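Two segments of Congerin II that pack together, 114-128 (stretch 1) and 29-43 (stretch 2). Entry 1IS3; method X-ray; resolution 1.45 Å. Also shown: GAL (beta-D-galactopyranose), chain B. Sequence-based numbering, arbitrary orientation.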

# COMPACT_ATOMS: atom_id res chain seq x y z
N LYS A 114 11.72 -15.64 -12.67
CA LYS A 114 12.67 -14.62 -13.10
C LYS A 114 11.96 -13.27 -13.35
O LYS A 114 12.32 -12.50 -14.24
CB LYS A 114 13.42 -15.10 -14.36
CG LYS A 114 14.27 -16.37 -14.22
CD LYS A 114 15.65 -15.99 -13.73
CE LYS A 114 16.48 -15.14 -14.73
NZ LYS A 114 16.82 -15.78 -16.00
N ASP A 115 10.92 -12.98 -12.57
CA ASP A 115 10.16 -11.73 -12.68
C ASP A 115 10.94 -10.50 -12.21
O ASP A 115 11.73 -10.56 -11.28
CB ASP A 115 8.87 -11.81 -11.88
CG ASP A 115 7.83 -12.76 -12.45
OD1 ASP A 115 7.26 -13.56 -11.70
OD2 ASP A 115 7.57 -12.71 -13.64
N ALA A 116 10.68 -9.33 -12.80
CA ALA A 116 11.39 -8.14 -12.40
C ALA A 116 10.53 -7.08 -11.70
O ALA A 116 11.03 -6.07 -11.21
CB ALA A 116 12.05 -7.50 -13.63
N ALA A 117 9.22 -7.31 -11.64
CA ALA A 117 8.29 -6.38 -10.98
C ALA A 117 7.06 -7.17 -10.54
O ALA A 117 6.70 -8.17 -11.21
CB ALA A 117 7.83 -5.30 -11.97
N PHE A 118 6.39 -6.74 -9.45
CA PHE A 118 5.19 -7.42 -8.95
C PHE A 118 4.17 -6.34 -8.65
O PHE A 118 4.54 -5.31 -8.08
CB PHE A 118 5.46 -8.18 -7.63
CG PHE A 118 6.50 -9.25 -7.84
CD1 PHE A 118 6.16 -10.43 -8.53
CD2 PHE A 118 7.82 -9.03 -7.42
CE1 PHE A 118 7.16 -11.38 -8.79
CE2 PHE A 118 8.80 -9.99 -7.69
CZ PHE A 118 8.47 -11.14 -8.37
N ASN A 119 2.91 -6.59 -9.02
CA ASN A 119 1.89 -5.60 -8.77
C ASN A 119 0.95 -5.83 -7.59
O ASN A 119 -0.00 -5.05 -7.40
CB ASN A 119 1.06 -5.39 -10.04
CG ASN A 119 1.73 -4.33 -10.93
OD1 ASN A 119 2.90 -3.96 -10.83
ND2 ASN A 119 1.02 -3.80 -11.91
N LEU A 120 1.20 -6.85 -6.77
CA LEU A 120 0.34 -7.10 -5.62
C LEU A 120 1.16 -7.61 -4.43
O LEU A 120 1.96 -8.55 -4.58
CB LEU A 120 -0.74 -8.14 -5.98
CG LEU A 120 -1.70 -8.55 -4.85
CD1 LEU A 120 -2.53 -7.34 -4.45
CD2 LEU A 120 -2.62 -9.66 -5.27
N ILE A 121 0.99 -6.99 -3.28
CA ILE A 121 1.60 -7.44 -2.05
C ILE A 121 0.42 -7.59 -1.10
O ILE A 121 -0.37 -6.63 -1.02
CB ILE A 121 2.59 -6.37 -1.55
CG1 ILE A 121 3.75 -6.23 -2.50
CG2 ILE A 121 3.06 -6.74 -0.17
CD1 ILE A 121 4.02 -4.74 -2.76
N TYR A 122 0.19 -8.70 -0.39
CA TYR A 122 -0.90 -8.74 0.55
C TYR A 122 -0.58 -9.68 1.69
O TYR A 122 0.25 -10.60 1.57
CB TYR A 122 -2.21 -9.20 -0.10
CG TYR A 122 -2.36 -10.65 -0.56
CD1 TYR A 122 -2.98 -11.58 0.28
CD2 TYR A 122 -1.98 -11.02 -1.84
CE1 TYR A 122 -3.25 -12.87 -0.18
CE2 TYR A 122 -2.24 -12.32 -2.30
CZ TYR A 122 -2.88 -13.25 -1.46
OH TYR A 122 -3.18 -14.53 -1.94
N LEU A 123 -1.28 -9.44 2.79
CA LEU A 123 -1.19 -10.29 3.98
C LEU A 123 -2.51 -11.01 4.07
O LEU A 123 -3.57 -10.40 3.87
CB LEU A 123 -0.96 -9.43 5.25
CG LEU A 123 -0.84 -10.21 6.56
CD1 LEU A 123 0.43 -9.84 7.34
CD2 LEU A 123 -2.08 -9.90 7.36
N ALA A 124 -2.47 -12.29 4.42
CA ALA A 124 -3.68 -13.06 4.63
C ALA A 124 -3.54 -13.85 5.95
O ALA A 124 -2.44 -14.05 6.48
CB ALA A 124 -3.90 -14.04 3.49
N GLY A 125 -4.66 -14.30 6.51
CA GLY A 125 -4.65 -15.10 7.73
C GLY A 125 -4.70 -14.28 9.04
O GLY A 125 -5.18 -13.14 9.10
N ASP A 126 -4.16 -14.86 10.12
CA ASP A 126 -4.35 -14.34 11.46
C ASP A 126 -3.33 -13.32 11.98
O ASP A 126 -2.61 -13.52 12.98
CB ASP A 126 -4.40 -15.50 12.41
CG ASP A 126 -5.53 -16.49 12.18
OD1 ASP A 126 -5.33 -17.66 12.52
OD2 ASP A 126 -6.60 -16.13 11.67
N ALA A 127 -3.31 -12.18 11.28
CA ALA A 127 -2.43 -11.05 11.62
C ALA A 127 -2.99 -9.78 10.96
O ALA A 127 -3.98 -9.82 10.22
CB ALA A 127 -1.00 -11.27 11.13
N ARG A 128 -2.43 -8.64 11.29
CA ARG A 128 -2.84 -7.40 10.66
C ARG A 128 -1.60 -6.59 10.39
O ARG A 128 -0.58 -6.80 11.07
CB ARG A 128 -3.81 -6.67 11.58
CG ARG A 128 -3.28 -6.33 12.94
CD ARG A 128 -4.46 -5.94 13.83
NE ARG A 128 -4.02 -5.76 15.21
CZ ARG A 128 -3.53 -4.59 15.67
NH1 ARG A 128 -3.43 -3.50 14.87
NH2 ARG A 128 -3.06 -4.52 16.93
C1 GAL B . -0.35 -25.73 1.86
C2 GAL B . -1.36 -24.69 2.32
C3 GAL B . -1.34 -23.48 1.39
C4 GAL B . 0.09 -22.94 1.26
C5 GAL B . 1.00 -24.07 0.81
C6 GAL B . 2.44 -23.64 0.69
O2 GAL B . -2.66 -25.25 2.32
O3 GAL B . -2.19 -22.47 1.92
O4 GAL B . 0.55 -22.41 2.50
O5 GAL B . 0.96 -25.16 1.75
O6 GAL B . 3.24 -24.70 0.19
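Stretch 2 29-43: RFSINVGESTDSIAM

Stretch 2 lies beside stretch 1 as a neighbouring antiparallel β-strand: strand 29-34 runs against strand 120-125, their N-to-C directions 164° apart and their axes 4.6 Å apart at closest approach. The register pairs L120 with G35, I121 with V34, Y122 with N33, L123 with I32, A124 with S31 and G125 with F30. CA atoms lie 5.3 to 5.4 Å apart in the hydrogen-bonded pairs L120-G35, Y122-N33 and A124-S31, and 4.6 Å apart in the intervening pairs I121-V34 and L123-I32.

The backbone ladder satisfies donors and acceptors on both strands. In the A124-S31 pair, S31 N donates to A124 O (2.9 Å) and A124 N to S31 O (3.1 Å). In the next, N33 N donates to Y122 O (2.9 Å) and Y122 N to N33 O (3.0 Å). G35 N gives a nearly straight bond to L120 O (3.0 Å, 168°), whereas the return bond from L120 N to G35 O, also 3.0 Å, is bent to 134° and weak. Beyond the G125-F30 pair, D126 N donates to R29 O at 2.9 Å and 176°. Between the rungs, carbonyls also meet CA-H groups: L123 CA is 3.3 Å from S31 O, and I121 CA is 3.3 Å from N33 O.

On the face carrying L120, Y122, A124, S31 and N33, the amide of N33 is well used. Its ND2 donates to S31 OG (2.9 Å) within its own strand and, weakly, to Y122 O (3.5 Å), so this carbonyl receives both backbone and side-chain donors from N33. N33 CB lies over the face of the Y122 ring, 3.8 Å from the ring centroid. The Y122 hydroxyl reaches the turn beyond the strand, its OH 3.5 Å from T38 CA and 3.4 Å from I41 CD1; its polar needs are met elsewhere in the structure. L120 CD2 packs 3.5 Å from S37 CA.

The other face, with I121, L123, I32 and V34, is apolar. L123 CD1 touches I32 CG1 at 4.3 Å and F30 CD2 at 3.7 Å. A127 CB sits over the face of the F30 ring, 3.5 Å from F30 CG. At the other end of the pairing, F118 CG meets V34 CG1 at 3.6 Å and F118 CE1 meets A42 CB at 3.3 Å.

G125 (phi 88°, psi -153°) adopts angles that call for glycine, and a CB there would lie 2.7 Å from R29 O and 2.8 Å from F30 CA.

A type I turn from S37 to S40 follows the corner at G35 and E36. Here S40 O accepts from E36 N (2.9 Å) and S37 N (3.3 Å), S37 OG accepts from D39 N (3.2 Å), and S40 OG donates to E36 OE2 (2.8 Å). One water links the stretches, donating to E36 OE1 (3.3 Å) and A117 O (3.0 Å). R29 NH1 donates to O3 of the galactose (2.8 Å).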

# COMPACT_ATOMS: atom_id res chain seq x y z
N ARG A 29 -1.96 -19.34 11.60
CA ARG A 29 -0.94 -19.01 10.60
C ARG A 29 -1.31 -17.69 9.92
O ARG A 29 -2.49 -17.28 9.89
CB ARG A 29 -0.86 -20.12 9.54
CG ARG A 29 -2.20 -20.32 8.85
CD ARG A 29 -2.40 -21.59 8.06
NE ARG A 29 -1.72 -21.57 6.81
CZ ARG A 29 -2.27 -21.89 5.62
NH1 ARG A 29 -1.50 -21.84 4.56
NH2 ARG A 29 -3.54 -22.23 5.42
N PHE A 30 -0.36 -17.00 9.34
CA PHE A 30 -0.66 -15.85 8.48
C PHE A 30 0.42 -15.85 7.40
O PHE A 30 1.52 -16.40 7.61
CB PHE A 30 -0.64 -14.50 9.22
CG PHE A 30 0.71 -13.97 9.68
CD1 PHE A 30 1.24 -14.39 10.92
CD2 PHE A 30 1.43 -13.08 8.86
CE1 PHE A 30 2.51 -13.92 11.32
CE2 PHE A 30 2.68 -12.62 9.29
CZ PHE A 30 3.22 -13.05 10.51
N SER A 31 0.18 -15.25 6.25
CA SER A 31 1.21 -15.21 5.22
C SER A 31 1.43 -13.82 4.65
O SER A 31 0.50 -13.01 4.68
CB SER A 31 0.87 -16.16 4.07
OG SER A 31 -0.36 -15.94 3.41
N ILE A 32 2.61 -13.58 4.11
CA ILE A 32 2.90 -12.38 3.33
C ILE A 32 3.08 -12.93 1.89
O ILE A 32 3.79 -13.93 1.65
CB ILE A 32 4.21 -11.71 3.85
CG1 ILE A 32 4.00 -11.22 5.31
CG2 ILE A 32 4.61 -10.56 2.89
CD1 ILE A 32 5.36 -10.95 6.07
N ASN A 33 2.48 -12.26 0.91
CA ASN A 33 2.43 -12.77 -0.46
C ASN A 33 2.83 -11.67 -1.45
O ASN A 33 2.33 -10.55 -1.30
CB ASN A 33 1.00 -13.23 -0.79
CG ASN A 33 0.54 -14.31 0.16
OD1 ASN A 33 0.93 -15.45 -0.02
ND2 ASN A 33 -0.20 -14.02 1.21
N VAL A 34 3.71 -11.95 -2.40
CA VAL A 34 4.16 -10.99 -3.39
C VAL A 34 3.86 -11.69 -4.73
O VAL A 34 4.27 -12.83 -4.95
CB VAL A 34 5.68 -10.74 -3.22
CG1 VAL A 34 6.21 -9.85 -4.33
CG2 VAL A 34 5.95 -10.05 -1.88
N GLY A 35 3.11 -11.06 -5.62
CA GLY A 35 2.83 -11.65 -6.92
C GLY A 35 1.99 -10.72 -7.79
O GLY A 35 2.22 -9.50 -7.83
N GLU A 36 1.06 -11.36 -8.49
CA GLU A 36 0.23 -10.67 -9.45
C GLU A 36 -1.22 -10.71 -9.01
O GLU A 36 -1.94 -9.77 -9.33
CB GLU A 36 0.27 -11.31 -10.85
CG GLU A 36 1.63 -11.54 -11.53
CD GLU A 36 1.74 -12.47 -12.78
OE1 GLU A 36 2.73 -12.29 -13.52
OE2 GLU A 36 0.90 -13.38 -13.04
N SER A 37 -1.71 -11.73 -8.30
CA SER A 37 -3.11 -11.84 -7.94
C SER A 37 -3.18 -12.85 -6.78
O SER A 37 -2.17 -13.46 -6.42
CB SER A 37 -3.91 -12.36 -9.16
OG SER A 37 -3.65 -13.73 -9.48
N THR A 38 -4.35 -13.11 -6.20
CA THR A 38 -4.45 -14.12 -5.16
C THR A 38 -4.30 -15.54 -5.71
O THR A 38 -4.36 -16.48 -4.90
CB THR A 38 -5.81 -13.96 -4.39
OG1 THR A 38 -6.82 -14.19 -5.36
CG2 THR A 38 -5.96 -12.62 -3.63
N ASP A 39 -4.17 -15.72 -7.04
CA ASP A 39 -3.95 -17.03 -7.64
C ASP A 39 -2.64 -17.08 -8.43
O ASP A 39 -2.39 -18.02 -9.18
CB ASP A 39 -5.12 -17.40 -8.60
CG ASP A 39 -5.21 -18.91 -8.86
OD1 ASP A 39 -5.38 -19.31 -10.02
OD2 ASP A 39 -5.09 -19.67 -7.90
N SER A 40 -1.76 -16.08 -8.27
CA SER A 40 -0.52 -16.04 -9.00
C SER A 40 0.45 -15.37 -8.02
O SER A 40 0.46 -14.14 -7.91
CB SER A 40 -0.74 -15.20 -10.25
OG SER A 40 0.50 -15.17 -10.95
N ILE A 41 1.23 -16.16 -7.25
CA ILE A 41 2.06 -15.61 -6.17
C ILE A 41 3.47 -16.12 -6.39
O ILE A 41 3.71 -17.34 -6.43
CB ILE A 41 1.53 -16.09 -4.76
CG1 ILE A 41 0.08 -15.61 -4.53
CG2 ILE A 41 2.40 -15.52 -3.65
CD1 ILE A 41 -0.60 -16.28 -3.33
N ALA A 42 4.39 -15.19 -6.56
CA ALA A 42 5.79 -15.55 -6.78
C ALA A 42 6.51 -15.92 -5.46
O ALA A 42 7.41 -16.78 -5.41
CB ALA A 42 6.54 -14.38 -7.44
N MET A 43 6.12 -15.29 -4.34
CA MET A 43 6.73 -15.61 -3.07
C MET A 43 5.61 -15.57 -2.02
O MET A 43 5.04 -14.50 -1.77
CB MET A 43 7.80 -14.56 -2.76
CG MET A 43 8.80 -14.93 -1.65
SD MET A 43 8.06 -15.02 -0.02
CE MET A 43 7.67 -13.32 0.30
O HOH W 1 4.74 -10.24 -11.98